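Local coordinates for relik capsid n-terminal domain (Oryctolagus cuniculus, PDB 2XGU), which probably forms part of the capsid shell of an ancient rabbit lentivirus, as the N-terminal domain of its capsid protein, at residues T38-I43 and V50-L55; V95-D100 and G114-D119; K74-A79 and L129-E134; G30-A35 and A63-L68; Q101-G106 and R125-E130. All blocks are in the same frame, centred on the assembly; numbering follows the deposited sequence. Where two conformers were deposited one is given.

Contact 1: residues T38-I43 and V50-L55; sequences TYFGVI and VDINML
F40 reaches across to I52 and L55 because its CG stands opposite the backbone N (chi1 -170°), sending the ring outward from helix 34-43. I43, one turn further on, takes a different course: its CG1 sits between the backbone N and the carbonyl carbon (chi1 67°), and the extended second torsion then carries CD1 over to helix 49-57. The two short helical segments run roughly antiparallel, at 147°, with their axes 12.4 Å apart, so the gap is spanned by side chains rather than closed by backbone. The tightest point is methyl against methyl, I43 CD1 lying 3.6 Å from L55 CD1. That same L55 CD1 approaches F40 CE1 obliquely at 4.4 Å, while I52 CG2 stands at the ring edge, near its plane, 4.1 Å from F40 CZ. The contact joins the two helices in the buried core of the capsid N-terminal domain, beside helix 118-134, where F40 also packs on V128 and L129; its ring meets that of W22, and F47 lies against both I52 and L55. Polar ties run alongside: N53 bonds Y124 OH and R103 O, and the G41 carbonyl accepts from R125 NH2. Across the two segments no hydrogen bond forms; three of the four touching residues are buried, and their attraction is hydrophobic and dispersive, set by the fit of methyl groups against one another and the F40 ring.

Contact 2: residues V95-D100 and G114-D119; sequences VPLTSD and GPRFAD
L97 packs most closely through CD1, which lies 3.7 Å from F117 CD1 and equally 3.7 Å from R116 O, filling the angle between the phenyl ring and the backbone just before helix 118-134. The F117 ring, approached obliquely by this methyl, has R116 CG above one of its faces. The other side of L97 is looser and more exposed. There the R116 chain, extended from CG to NE, passes L97 CD2, which is 4.0 Å from R116 NE, and its guanidinium is met obliquely by V95 CG2, 4.1 Å from R116 NE. These aliphatic groups cover R116 NE, which has no hydrogen-bonding partner in the model. L97 O accepts from W80 NE1 of helix 63-83, and T98 OG1 accepts from Q101 N as the N-cap of helix 99-102. The contact thus fastens the end of the long loop after helix 63-83, the position of the cyclophilin-binding loop in HIV-1 capsid, to the start of helix 118-134, with L97 also resting on I102 and A120.

Contact 3: residues K74-A79 and L129-E134; sequences KEKAIA and LEALQE
K76 meets E130 and E134 at the centre of a salt-bridge network between two helices. Its ammonium group reaches both carboxylates: K76 NZ is 3.3 Å from E130 OE1 and 3.4 Å from E134 OE2, both weak hydrogen bonds. A water bridges the first of these pairs, accepting from K76 NZ at 2.6 Å and lying 3.0 Å from E130 OE1. Below the charge, K76 CE rests 3.6 Å from E130 CB and 3.9 Å from A131 N, so the last methylene of the lysine rests on the helix it bonds. A bend at the last torsion (chi4 -56°) turns NZ aside from the otherwise extended chain and brings it within reach of both glutamates, which sit one helical turn apart. Further out, E130 and E134 of the second subunit bring more negative charge to this place, and a long, weak ion pair joins K76 NZ to E130 OE2 of that subunit; the lysine would be expected to ease the repulsion. The segments 74-79 and 129-134 run at 131° to each other, their axes 11.0 Å apart, A131 packing on K72 and I73 of helix 63-83 while L132 faces I37 and F40 of helix 34-43.

Contact 4: residues G30-A35 and A63-L68; sequences GLTHPA and AAEKQL
L31 and T32 make a van der Waals contact with the first turns of helix 63-83, from the short connection between helices 16-29 and 34-43. No hydrogen bond crosses it. The main touch is one methyl on a helix surface: L31 CD2 lies 3.8 Å from K66 CA, 3.8 Å from K66 CB and 4.0 Å from K66 CG, nestling where the lysine leaves its backbone. Beyond that point the K66 chain turns away from the loop and its NZ donates to the carbonyls of T59 and L56, so its ammonium group is engaged by the end of helix 49-57 and the loop that follows. Next to it, T32 OG1 meets E65 CG at 3.8 Å, an aliphatic carbon and not the carboxylate, because a bend at the second torsion (chi2 81°) swings the acid group of E65 aside. T32 is tied through its backbone to R137, and L31 also packs on W22 and V26 of helix 16-29. Both ends of the connection have defined helix-boundary features. G30 leaves the preceding helix with a positive phi, and H33 caps the next one, H33 ND1 accepting from A35 N at 3.0 Å, with the donor 25° out of the imidazole plane. A short interhelical connection ending in an N-cap side chain joins successive helices here, within the mostly helical fold of retroviral capsid N-terminal domains.

Contact 5: residues Q101-G106 and R125-E130; sequences QIRGIG and RTWVLE
W127 carries this contact against I102 and R103, and can be followed outward from its CB. That carbon takes the indole away from helix 118-134 with CG opposite the carbonyl carbon (chi1 -72°), and the near-zero second torsion (chi2 -1°) orients the ring. Its first atom to meet the partner is CE3, with I102 CG2 at 4.1 Å. At W127 CZ3 the same methyl comes to 3.8 Å, while R103 CG arrives at the ring edge, near its plane, 4.2 Å from W127 CZ3. The far corner, W127 CH2, is touched twice, by I102 CG2 at 3.9 Å and by I102 CD1 at 4.1 Å. I102 CG2 therefore sits over a face of the six-membered ring, 4.0 Å from its centroid and 22° off the normal, a CH-pi contact. W80 meets the same indole edge-to-face. Helix 99-102 ends here in a Schellman motif at G104, whose positive phi suits glycine, and the I102 carbonyl is hydrogen-bonded to S49 OG. No hydrogen bond links the two segments: a methyl held over a pi face and an arginine methylene at the rim give a buried contact that depends on shape and polarisability, with the R103 guanidinium directed away from the indole.

In the fold
From the N terminus, the first loop opens at 30-35 and is closed by contact 4 at 63-68; contact 1, between helices 34-43 and 49-57, is nested inside it. After this, contact 3 opens on helix 63-83 and closes at 129-134, spanning the long loop and helices 99-102 and 109-112. Contact 2 is nested within it, bringing 95-100 to 114-119, and contact 5 crosses contact 2, its segments alternating with it, and closes on the same part of helix 118-134 as contact 3, with which it shares L129 and E130. Helix 118-134 thus gathers contacts 2, 3 and 5, and touches contact 1 through F40 and L129.

Contact 1: residues T38-I43 and V50-L55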
# COMPACT_ATOMS: atom_id res chain seq x y z
N THR A 38 2.07 -8.44 6.85
CA THR A 38 2.95 -9.31 6.08
C THR A 38 2.32 -10.69 5.85
O THR A 38 2.35 -11.24 4.75
CB THR A 38 4.27 -9.48 6.82
OG1 THR A 38 4.91 -8.20 6.90
CG2 THR A 38 5.17 -10.46 6.09
N TYR A 39 1.73 -11.25 6.90
CA TYR A 39 1.06 -12.55 6.81
C TYR A 39 -0.05 -12.53 5.75
O TYR A 39 -0.13 -13.43 4.90
CB TYR A 39 0.48 -12.92 8.18
CG TYR A 39 -0.11 -14.32 8.33
CD1 TYR A 39 0.56 -15.30 9.06
CD2 TYR A 39 -1.35 -14.64 7.81
CE1 TYR A 39 0.03 -16.56 9.23
CE2 TYR A 39 -1.90 -15.92 7.98
CZ TYR A 39 -1.20 -16.87 8.69
OH TYR A 39 -1.72 -18.13 8.88
N PHE A 40 -0.89 -11.49 5.77
CA PHE A 40 -1.91 -11.39 4.74
C PHE A 40 -1.28 -11.31 3.34
O PHE A 40 -1.78 -11.93 2.38
CB PHE A 40 -2.82 -10.18 4.99
CG PHE A 40 -4.04 -10.17 4.10
CD1 PHE A 40 -5.16 -10.92 4.42
CD2 PHE A 40 -4.04 -9.42 2.94
CE1 PHE A 40 -6.27 -10.91 3.59
CE2 PHE A 40 -5.15 -9.42 2.11
CZ PHE A 40 -6.25 -10.16 2.44
N GLY A 41 -0.19 -10.55 3.20
CA GLY A 41 0.49 -10.46 1.91
C GLY A 41 0.93 -11.83 1.39
O GLY A 41 0.75 -12.14 0.23
N VAL A 42 1.50 -12.64 2.27
CA VAL A 42 1.99 -13.97 1.91
C VAL A 42 0.85 -14.90 1.49
O VAL A 42 0.91 -15.57 0.45
CB VAL A 42 2.82 -14.59 3.08
CG1 VAL A 42 3.17 -16.04 2.78
CG2 VAL A 42 4.10 -13.77 3.34
N ILE A 43 -0.21 -14.96 2.29
CA ILE A 43 -1.26 -15.94 2.01
C ILE A 43 -2.16 -15.59 0.83
O ILE A 43 -2.77 -16.47 0.23
CB ILE A 43 -2.16 -16.23 3.25
CG1 ILE A 43 -3.00 -15.01 3.63
CG2 ILE A 43 -1.31 -16.72 4.43
CD1 ILE A 43 -4.04 -15.32 4.69
N VAL A 50 -13.18 -12.47 -4.41
CA VAL A 50 -14.12 -13.18 -3.53
C VAL A 50 -13.39 -13.85 -2.34
O VAL A 50 -13.86 -13.78 -1.20
CB VAL A 50 -14.96 -14.21 -4.31
CG1 VAL A 50 -15.78 -15.07 -3.35
CG2 VAL A 50 -15.89 -13.48 -5.30
N ASP A 51 -12.26 -14.49 -2.62
CA ASP A 51 -11.42 -15.07 -1.57
C ASP A 51 -10.98 -14.00 -0.56
O ASP A 51 -10.98 -14.24 0.65
CB ASP A 51 -10.15 -15.67 -2.17
CG ASP A 51 -10.41 -16.85 -3.09
OD1 ASP A 51 -11.41 -17.57 -2.92
OD2 ASP A 51 -9.56 -17.11 -3.99
N ILE A 52 -10.55 -12.84 -1.05
CA ILE A 52 -10.08 -11.78 -0.18
C ILE A 52 -11.20 -11.29 0.73
O ILE A 52 -11.01 -11.09 1.92
CB ILE A 52 -9.50 -10.63 -1.02
CG1 ILE A 52 -8.17 -11.06 -1.63
CG2 ILE A 52 -9.33 -9.36 -0.14
CD1 ILE A 52 -7.66 -10.13 -2.72
N ASN A 53 -12.38 -11.08 0.15
CA ASN A 53 -13.50 -10.60 0.93
C ASN A 53 -13.94 -11.64 1.95
O ASN A 53 -14.38 -11.29 3.03
CB ASN A 53 -14.65 -10.20 0.02
CG ASN A 53 -14.31 -8.97 -0.80
OD1 ASN A 53 -13.46 -8.17 -0.37
ND2 ASN A 53 -14.93 -8.80 -1.95
N MET A 54 -13.78 -12.91 1.60
CA MET A 54 -14.13 -13.99 2.50
C MET A 54 -13.29 -13.85 3.77
O MET A 54 -13.81 -13.90 4.90
CB MET A 54 -13.85 -15.32 1.80
CG MET A 54 -14.90 -16.36 1.96
SD MET A 54 -14.90 -16.84 3.67
CE MET A 54 -13.16 -16.97 4.00
N LEU A 55 -11.99 -13.69 3.62
CA LEU A 55 -11.12 -13.63 4.79
C LEU A 55 -11.36 -12.36 5.59
O LEU A 55 -11.32 -12.39 6.83
CB LEU A 55 -9.64 -13.75 4.42
CG LEU A 55 -9.09 -15.17 4.23
CD1 LEU A 55 -7.58 -15.11 4.16
CD2 LEU A 55 -9.51 -16.09 5.36

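Contact 2: residues V95-D100 and G114-D119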
# COMPACT_ATOMS: atom_id res chain seq x y z
N VAL A 95 -12.02 -5.46 -21.96
CA VAL A 95 -12.80 -4.42 -21.31
C VAL A 95 -12.31 -4.19 -19.88
O VAL A 95 -12.26 -5.13 -19.09
CB VAL A 95 -14.31 -4.76 -21.29
CG1 VAL A 95 -14.89 -4.65 -22.69
CG2 VAL A 95 -14.53 -6.16 -20.72
N PRO A 96 -11.90 -2.95 -19.58
CA PRO A 96 -11.47 -2.50 -18.25
C PRO A 96 -12.65 -2.53 -17.29
O PRO A 96 -13.81 -2.52 -17.73
CB PRO A 96 -11.02 -1.06 -18.48
CG PRO A 96 -10.77 -0.95 -19.92
CD PRO A 96 -11.72 -1.89 -20.59
N LEU A 97 -12.38 -2.54 -15.99
CA LEU A 97 -13.43 -2.84 -15.03
C LEU A 97 -13.77 -1.69 -14.09
O LEU A 97 -12.98 -0.77 -13.90
CB LEU A 97 -13.04 -4.08 -14.24
CG LEU A 97 -12.84 -5.33 -15.11
CD1 LEU A 97 -12.12 -6.42 -14.34
CD2 LEU A 97 -14.18 -5.84 -15.63
N THR A 98 -14.99 -1.74 -13.54
CA THR A 98 -15.39 -0.79 -12.52
C THR A 98 -14.79 -1.19 -11.18
O THR A 98 -14.34 -2.33 -11.00
CB THR A 98 -16.92 -0.76 -12.33
OG1 THR A 98 -17.34 -2.01 -11.78
CG2 THR A 98 -17.64 -0.51 -13.66
N SER A 99 -14.80 -0.28 -10.22
CA SER A 99 -14.29 -0.65 -8.90
C SER A 99 -15.12 -1.76 -8.28
O SER A 99 -14.56 -2.61 -7.57
CB SER A 99 -14.17 0.56 -7.96
OG SER A 99 -15.44 1.02 -7.52
N ASP A 100 -16.43 -1.78 -8.53
CA ASP A 100 -17.26 -2.85 -7.95
C ASP A 100 -16.78 -4.20 -8.46
O ASP A 100 -16.62 -5.15 -7.68
CB ASP A 100 -18.74 -2.66 -8.31
CG ASP A 100 -19.48 -1.73 -7.35
OD1 ASP A 100 -18.95 -1.39 -6.28
OD2 ASP A 100 -20.63 -1.36 -7.68
N GLY A 114 -12.25 -16.28 -13.11
CA GLY A 114 -12.09 -16.31 -14.56
C GLY A 114 -11.04 -15.35 -15.09
O GLY A 114 -10.64 -14.41 -14.41
N PRO A 115 -10.57 -15.59 -16.32
CA PRO A 115 -9.54 -14.77 -16.96
C PRO A 115 -9.91 -13.29 -17.03
O PRO A 115 -9.02 -12.45 -16.97
CB PRO A 115 -9.46 -15.35 -18.38
CG PRO A 115 -9.87 -16.76 -18.22
CD PRO A 115 -10.92 -16.76 -17.15
N ARG A 116 -11.20 -12.99 -17.17
CA ARG A 116 -11.65 -11.60 -17.27
C ARG A 116 -11.23 -10.79 -16.04
O ARG A 116 -11.10 -9.57 -16.10
CB ARG A 116 -13.18 -11.54 -17.43
CG ARG A 116 -13.73 -10.14 -17.56
CD ARG A 116 -15.26 -10.12 -17.62
NE ARG A 116 -15.77 -8.76 -17.81
CZ ARG A 116 -17.00 -8.38 -17.51
NH1 ARG A 116 -17.87 -9.25 -17.00
NH2 ARG A 116 -17.37 -7.12 -17.71
N PHE A 117 -11.02 -11.50 -14.92
CA PHE A 117 -10.72 -10.85 -13.65
C PHE A 117 -9.30 -11.13 -13.13
O PHE A 117 -8.99 -10.81 -11.99
CB PHE A 117 -11.77 -11.24 -12.60
CG PHE A 117 -13.16 -10.78 -12.95
CD1 PHE A 117 -13.53 -9.46 -12.75
CD2 PHE A 117 -14.09 -11.66 -13.46
CE1 PHE A 117 -14.81 -9.03 -13.08
CE2 PHE A 117 -15.37 -11.24 -13.78
CZ PHE A 117 -15.73 -9.92 -13.60
N ALA A 118 -8.44 -11.68 -13.97
CA ALA A 118 -7.08 -12.04 -13.55
C ALA A 118 -6.26 -10.83 -13.10
O ALA A 118 -5.69 -10.82 -12.01
CB ALA A 118 -6.35 -12.79 -14.67
N ASP A 119 -6.19 -9.81 -13.94
CA ASP A 119 -5.54 -8.58 -13.53
C ASP A 119 -6.33 -7.91 -12.39
O ASP A 119 -5.73 -7.34 -11.48
CB ASP A 119 -5.37 -7.63 -14.72
CG ASP A 119 -4.72 -6.33 -14.32
OD1 ASP A 119 -3.57 -6.36 -13.85
OD2 ASP A 119 -5.38 -5.29 -14.45

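Contact 3: residues K74-A79 and L129-E134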
# COMPACT_ATOMS: atom_id res chain seq x y z
N LYS A 74 -12.45 1.92 0.15
CA LYS A 74 -13.53 2.67 -0.48
C LYS A 74 -13.00 3.93 -1.13
O LYS A 74 -13.44 4.32 -2.21
CB LYS A 74 -14.63 3.02 0.53
CG LYS A 74 -15.53 1.84 0.86
CD LYS A 74 -16.63 2.23 1.82
CE LYS A 74 -17.42 1.00 2.27
NZ LYS A 74 -18.47 1.35 3.27
N GLU A 75 -12.04 4.58 -0.47
CA GLU A 75 -11.44 5.79 -1.01
C GLU A 75 -10.73 5.50 -2.33
O GLU A 75 -10.82 6.28 -3.28
CB GLU A 75 -10.49 6.43 -0.00
CG GLU A 75 -11.17 6.94 1.26
CD GLU A 75 -10.17 7.41 2.32
OE1 GLU A 75 -8.96 7.46 2.01
OE2 GLU A 75 -10.61 7.72 3.45
N LYS A 76 -10.02 4.38 -2.39
CA LYS A 76 -9.35 3.95 -3.62
C LYS A 76 -10.35 3.65 -4.73
O LYS A 76 -10.11 3.97 -5.90
CB LYS A 76 -8.51 2.69 -3.38
CG LYS A 76 -7.36 2.88 -2.40
CD LYS A 76 -6.60 1.57 -2.24
CE LYS A 76 -5.60 1.63 -1.10
NZ LYS A 76 -4.64 2.76 -1.26
N ALA A 77 -11.47 3.04 -4.35
CA ALA A 77 -12.50 2.68 -5.32
C ALA A 77 -13.14 3.95 -5.88
O ALA A 77 -13.37 4.05 -7.09
CB ALA A 77 -13.54 1.79 -4.66
N ILE A 78 -13.42 4.91 -5.01
CA ILE A 78 -13.97 6.20 -5.45
C ILE A 78 -13.01 6.91 -6.41
O ILE A 78 -13.43 7.42 -7.45
CB ILE A 78 -14.31 7.10 -4.24
CG1 ILE A 78 -15.45 6.47 -3.44
CG2 ILE A 78 -14.70 8.50 -4.72
CD1 ILE A 78 -15.78 7.18 -2.15
N ALA A 79 -11.73 6.93 -6.07
CA ALA A 79 -10.73 7.53 -6.94
C ALA A 79 -10.66 6.81 -8.29
O ALA A 79 -10.57 7.45 -9.34
CB ALA A 79 -9.37 7.51 -6.26
N LEU A 129 -3.87 -4.52 0.49
CA LEU A 129 -2.58 -4.43 1.16
C LEU A 129 -2.15 -2.97 1.37
O LEU A 129 -1.63 -2.63 2.43
CB LEU A 129 -1.52 -5.28 0.43
CG LEU A 129 -1.67 -6.78 0.74
CD1 LEU A 129 -0.99 -7.69 -0.28
CD2 LEU A 129 -1.17 -7.10 2.16
N GLU A 130 -2.39 -2.11 0.39
CA GLU A 130 -2.11 -0.69 0.58
C GLU A 130 -2.92 -0.13 1.75
O GLU A 130 -2.39 0.61 2.57
CB GLU A 130 -2.37 0.10 -0.70
CG GLU A 130 -1.35 -0.27 -1.77
CD GLU A 130 -1.62 0.38 -3.10
OE1 GLU A 130 -2.71 0.96 -3.26
OE2 GLU A 130 -0.73 0.32 -3.98
N ALA A 131 -4.19 -0.49 1.83
CA ALA A 131 -5.05 -0.00 2.90
C ALA A 131 -4.56 -0.47 4.27
O ALA A 131 -4.48 0.32 5.21
CB ALA A 131 -6.49 -0.43 2.67
N LEU A 132 -4.23 -1.75 4.37
CA LEU A 132 -3.66 -2.28 5.62
C LEU A 132 -2.37 -1.55 6.01
O LEU A 132 -2.19 -1.13 7.15
CB LEU A 132 -3.41 -3.78 5.50
CG LEU A 132 -4.66 -4.65 5.46
CD1 LEU A 132 -4.34 -6.03 4.94
CD2 LEU A 132 -5.23 -4.72 6.87
N GLN A 133 -1.47 -1.41 5.04
CA GLN A 133 -0.19 -0.77 5.28
C GLN A 133 -0.36 0.66 5.80
O GLN A 133 0.37 1.11 6.68
CB GLN A 133 0.60 -0.75 3.98
CG GLN A 133 2.10 -1.08 4.05
CD GLN A 133 2.41 -2.45 4.62
OE1 GLN A 133 2.73 -2.57 5.79
NE2 GLN A 133 2.36 -3.49 3.79
N GLU A 134 -1.34 1.37 5.24
CA GLU A 134 -1.60 2.76 5.62
C GLU A 134 -2.26 2.88 7.01
O GLU A 134 -2.32 3.98 7.57
CB GLU A 134 -2.41 3.48 4.53
CG GLU A 134 -1.63 3.60 3.21
CD GLU A 134 -2.51 3.78 1.96
OE1 GLU A 134 -3.67 4.22 2.09
OE2 GLU A 134 -2.01 3.49 0.84
O HOH W 1 -4.48 3.34 -3.74

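Contact 4: residues G30-A35 and A63-L68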
# COMPACT_ATOMS: atom_id res chain seq x y z
N GLY A 30 -3.32 -8.92 16.25
CA GLY A 30 -4.06 -7.76 15.78
C GLY A 30 -4.11 -7.63 14.26
O GLY A 30 -3.17 -8.02 13.57
N LEU A 31 -5.19 -7.06 13.75
CA LEU A 31 -5.43 -6.99 12.32
C LEU A 31 -4.40 -6.13 11.58
O LEU A 31 -3.97 -6.47 10.48
CB LEU A 31 -6.84 -6.47 12.05
CG LEU A 31 -7.22 -6.28 10.59
CD1 LEU A 31 -7.19 -7.62 9.86
CD2 LEU A 31 -8.59 -5.62 10.48
N THR A 32 -4.00 -5.01 12.19
CA THR A 32 -3.11 -4.07 11.51
C THR A 32 -1.71 -4.04 12.14
O THR A 32 -0.93 -3.12 11.92
CB THR A 32 -3.69 -2.64 11.50
OG1 THR A 32 -4.04 -2.25 12.83
CG2 THR A 32 -4.94 -2.58 10.62
N HIS A 33 -1.42 -5.05 12.95
CA HIS A 33 -0.06 -5.25 13.43
C HIS A 33 0.81 -5.56 12.22
O HIS A 33 0.37 -6.27 11.32
CB HIS A 33 -0.04 -6.43 14.39
CG HIS A 33 1.29 -6.65 15.05
ND1 HIS A 33 2.30 -7.37 14.46
CD2 HIS A 33 1.75 -6.26 16.26
CE1 HIS A 33 3.35 -7.39 15.27
NE2 HIS A 33 3.04 -6.73 16.37
N PRO A 34 2.05 -5.04 12.18
CA PRO A 34 2.90 -5.26 11.01
C PRO A 34 3.05 -6.74 10.61
O PRO A 34 2.98 -7.06 9.43
CB PRO A 34 4.25 -4.69 11.44
CG PRO A 34 3.92 -3.68 12.45
CD PRO A 34 2.70 -4.18 13.19
N ALA A 35 3.25 -7.63 11.58
CA ALA A 35 3.39 -9.04 11.24
C ALA A 35 2.13 -9.61 10.58
O ALA A 35 2.21 -10.51 9.75
CB ALA A 35 3.73 -9.85 12.48
N ALA A 63 -13.19 -3.86 15.13
CA ALA A 63 -14.15 -3.09 14.36
C ALA A 63 -13.60 -1.73 13.94
O ALA A 63 -13.79 -1.31 12.80
CB ALA A 63 -15.44 -2.91 15.15
N ALA A 64 -12.93 -1.05 14.86
CA ALA A 64 -12.36 0.27 14.58
C ALA A 64 -11.28 0.17 13.50
O ALA A 64 -11.30 0.92 12.52
CB ALA A 64 -11.78 0.87 15.84
N GLU A 65 -10.34 -0.74 13.71
CA GLU A 65 -9.24 -0.94 12.78
C GLU A 65 -9.78 -1.41 11.44
O GLU A 65 -9.39 -0.90 10.39
CB GLU A 65 -8.24 -1.99 13.30
CG GLU A 65 -7.43 -1.55 14.51
CD GLU A 65 -8.20 -1.69 15.80
OE1 GLU A 65 -9.36 -2.15 15.76
OE2 GLU A 65 -7.63 -1.35 16.87
N LYS A 66 -10.67 -2.39 11.47
CA LYS A 66 -11.21 -2.92 10.23
C LYS A 66 -11.94 -1.82 9.48
O LYS A 66 -11.80 -1.69 8.27
CB LYS A 66 -12.12 -4.12 10.48
CG LYS A 66 -12.37 -4.94 9.22
CD LYS A 66 -13.61 -5.81 9.33
CE LYS A 66 -13.37 -7.03 10.18
NZ LYS A 66 -14.36 -8.09 9.86
N GLN A 67 -12.72 -1.01 10.20
CA GLN A 67 -13.44 0.08 9.56
C GLN A 67 -12.50 1.08 8.90
O GLN A 67 -12.81 1.61 7.84
CB GLN A 67 -14.35 0.80 10.57
CG GLN A 67 -15.31 1.78 9.93
N LEU A 68 -11.35 1.35 9.52
CA LEU A 68 -10.39 2.27 8.93
C LEU A 68 -9.82 1.68 7.63
O LEU A 68 -9.64 2.39 6.64
CB LEU A 68 -9.26 2.59 9.91

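Contact 5: residues Q101-G106 and R125-E130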
# COMPACT_ATOMS: atom_id res chain seq x y z
N GLN A 101 -16.49 -4.28 -9.75
CA GLN A 101 -15.99 -5.51 -10.35
C GLN A 101 -14.61 -5.88 -9.81
O GLN A 101 -14.34 -7.05 -9.53
CB GLN A 101 -15.94 -5.36 -11.88
CG GLN A 101 -17.32 -5.29 -12.53
CD GLN A 101 -17.26 -5.06 -14.03
OE1 GLN A 101 -17.83 -5.82 -14.81
NE2 GLN A 101 -16.57 -4.00 -14.44
N ILE A 102 -13.74 -4.89 -9.67
CA ILE A 102 -12.42 -5.14 -9.11
C ILE A 102 -12.51 -5.70 -7.68
O ILE A 102 -11.77 -6.62 -7.32
CB ILE A 102 -11.53 -3.87 -9.21
CG1 ILE A 102 -11.18 -3.59 -10.66
CG2 ILE A 102 -10.27 -4.00 -8.36
CD1 ILE A 102 -10.78 -2.15 -10.92
N ARG A 103 -13.46 -5.18 -6.90
CA ARG A 103 -13.68 -5.61 -5.51
C ARG A 103 -14.48 -6.92 -5.39
O ARG A 103 -14.74 -7.39 -4.28
CB ARG A 103 -14.41 -4.51 -4.74
CG ARG A 103 -13.64 -3.20 -4.57
CD ARG A 103 -14.55 -2.06 -4.10
NE ARG A 103 -15.00 -2.25 -2.72
CZ ARG A 103 -15.91 -1.50 -2.12
NH1 ARG A 103 -16.49 -0.50 -2.77
NH2 ARG A 103 -16.25 -1.75 -0.87
N GLY A 104 -14.89 -7.49 -6.52
CA GLY A 104 -15.63 -8.74 -6.55
C GLY A 104 -17.09 -8.67 -6.14
O GLY A 104 -17.71 -9.67 -5.79
N ILE A 105 -17.66 -7.47 -6.20
CA ILE A 105 -19.05 -7.28 -5.78
C ILE A 105 -20.02 -7.87 -6.80
O ILE A 105 -19.98 -7.53 -7.98
CB ILE A 105 -19.34 -5.79 -5.57
CG1 ILE A 105 -18.47 -5.26 -4.43
CG2 ILE A 105 -20.83 -5.58 -5.26
CD1 ILE A 105 -18.57 -3.76 -4.22
N GLY A 106 -20.87 -8.78 -6.33
CA GLY A 106 -21.84 -9.43 -7.19
C GLY A 106 -21.26 -10.53 -8.06
O GLY A 106 -21.92 -10.99 -9.00
N ARG A 125 -6.07 -7.03 -4.56
CA ARG A 125 -5.12 -7.42 -3.52
C ARG A 125 -4.18 -6.25 -3.21
O ARG A 125 -3.91 -5.98 -2.04
CB ARG A 125 -4.33 -8.66 -3.94
CG ARG A 125 -3.20 -9.02 -2.99
CD ARG A 125 -2.48 -10.29 -3.46
NE ARG A 125 -1.33 -10.58 -2.61
CZ ARG A 125 -0.13 -10.03 -2.76
NH1 ARG A 125 0.10 -9.16 -3.74
NH2 ARG A 125 0.85 -10.33 -1.91
N THR A 126 -3.70 -5.57 -4.25
CA THR A 126 -2.89 -4.38 -4.07
C THR A 126 -3.61 -3.30 -3.26
O THR A 126 -3.05 -2.76 -2.31
CB THR A 126 -2.45 -3.83 -5.43
OG1 THR A 126 -1.50 -4.75 -6.00
CG2 THR A 126 -1.81 -2.45 -5.29
N TRP A 127 -4.87 -3.01 -3.59
CA TRP A 127 -5.65 -2.04 -2.82
C TRP A 127 -5.78 -2.43 -1.34
O TRP A 127 -5.61 -1.59 -0.46
CB TRP A 127 -7.08 -1.90 -3.39
CG TRP A 127 -7.16 -1.19 -4.72
CD1 TRP A 127 -6.13 -0.66 -5.43
CD2 TRP A 127 -8.35 -0.96 -5.49
NE1 TRP A 127 -6.61 -0.09 -6.60
CE2 TRP A 127 -7.96 -0.27 -6.66
CE3 TRP A 127 -9.70 -1.27 -5.30
CZ2 TRP A 127 -8.88 0.11 -7.63
CZ3 TRP A 127 -10.61 -0.89 -6.27
CH2 TRP A 127 -10.20 -0.19 -7.41
N VAL A 128 -6.08 -3.70 -1.08
CA VAL A 128 -6.27 -4.15 0.30
C VAL A 128 -4.96 -4.06 1.09
O VAL A 128 -4.94 -3.58 2.23
CB VAL A 128 -6.84 -5.58 0.32
CG1 VAL A 128 -6.95 -6.11 1.74
CG2 VAL A 128 -8.22 -5.60 -0.34
N LEU A 129 -3.87 -4.52 0.49
CA LEU A 129 -2.58 -4.43 1.16
C LEU A 129 -2.15 -2.97 1.37
O LEU A 129 -1.63 -2.63 2.43
CB LEU A 129 -1.52 -5.28 0.43
CG LEU A 129 -1.67 -6.78 0.74
CD1 LEU A 129 -0.99 -7.69 -0.28
CD2 LEU A 129 -1.17 -7.10 2.16
N GLU A 130 -2.39 -2.11 0.39
CA GLU A 130 -2.11 -0.69 0.58
C GLU A 130 -2.92 -0.13 1.75
O GLU A 130 -2.39 0.61 2.57
CB GLU A 130 -2.37 0.10 -0.70
CG GLU A 130 -1.35 -0.27 -1.77
CD GLU A 130 -1.62 0.38 -3.10
OE1 GLU A 130 -2.71 0.96 -3.26
OE2 GLU A 130 -0.73 0.32 -3.98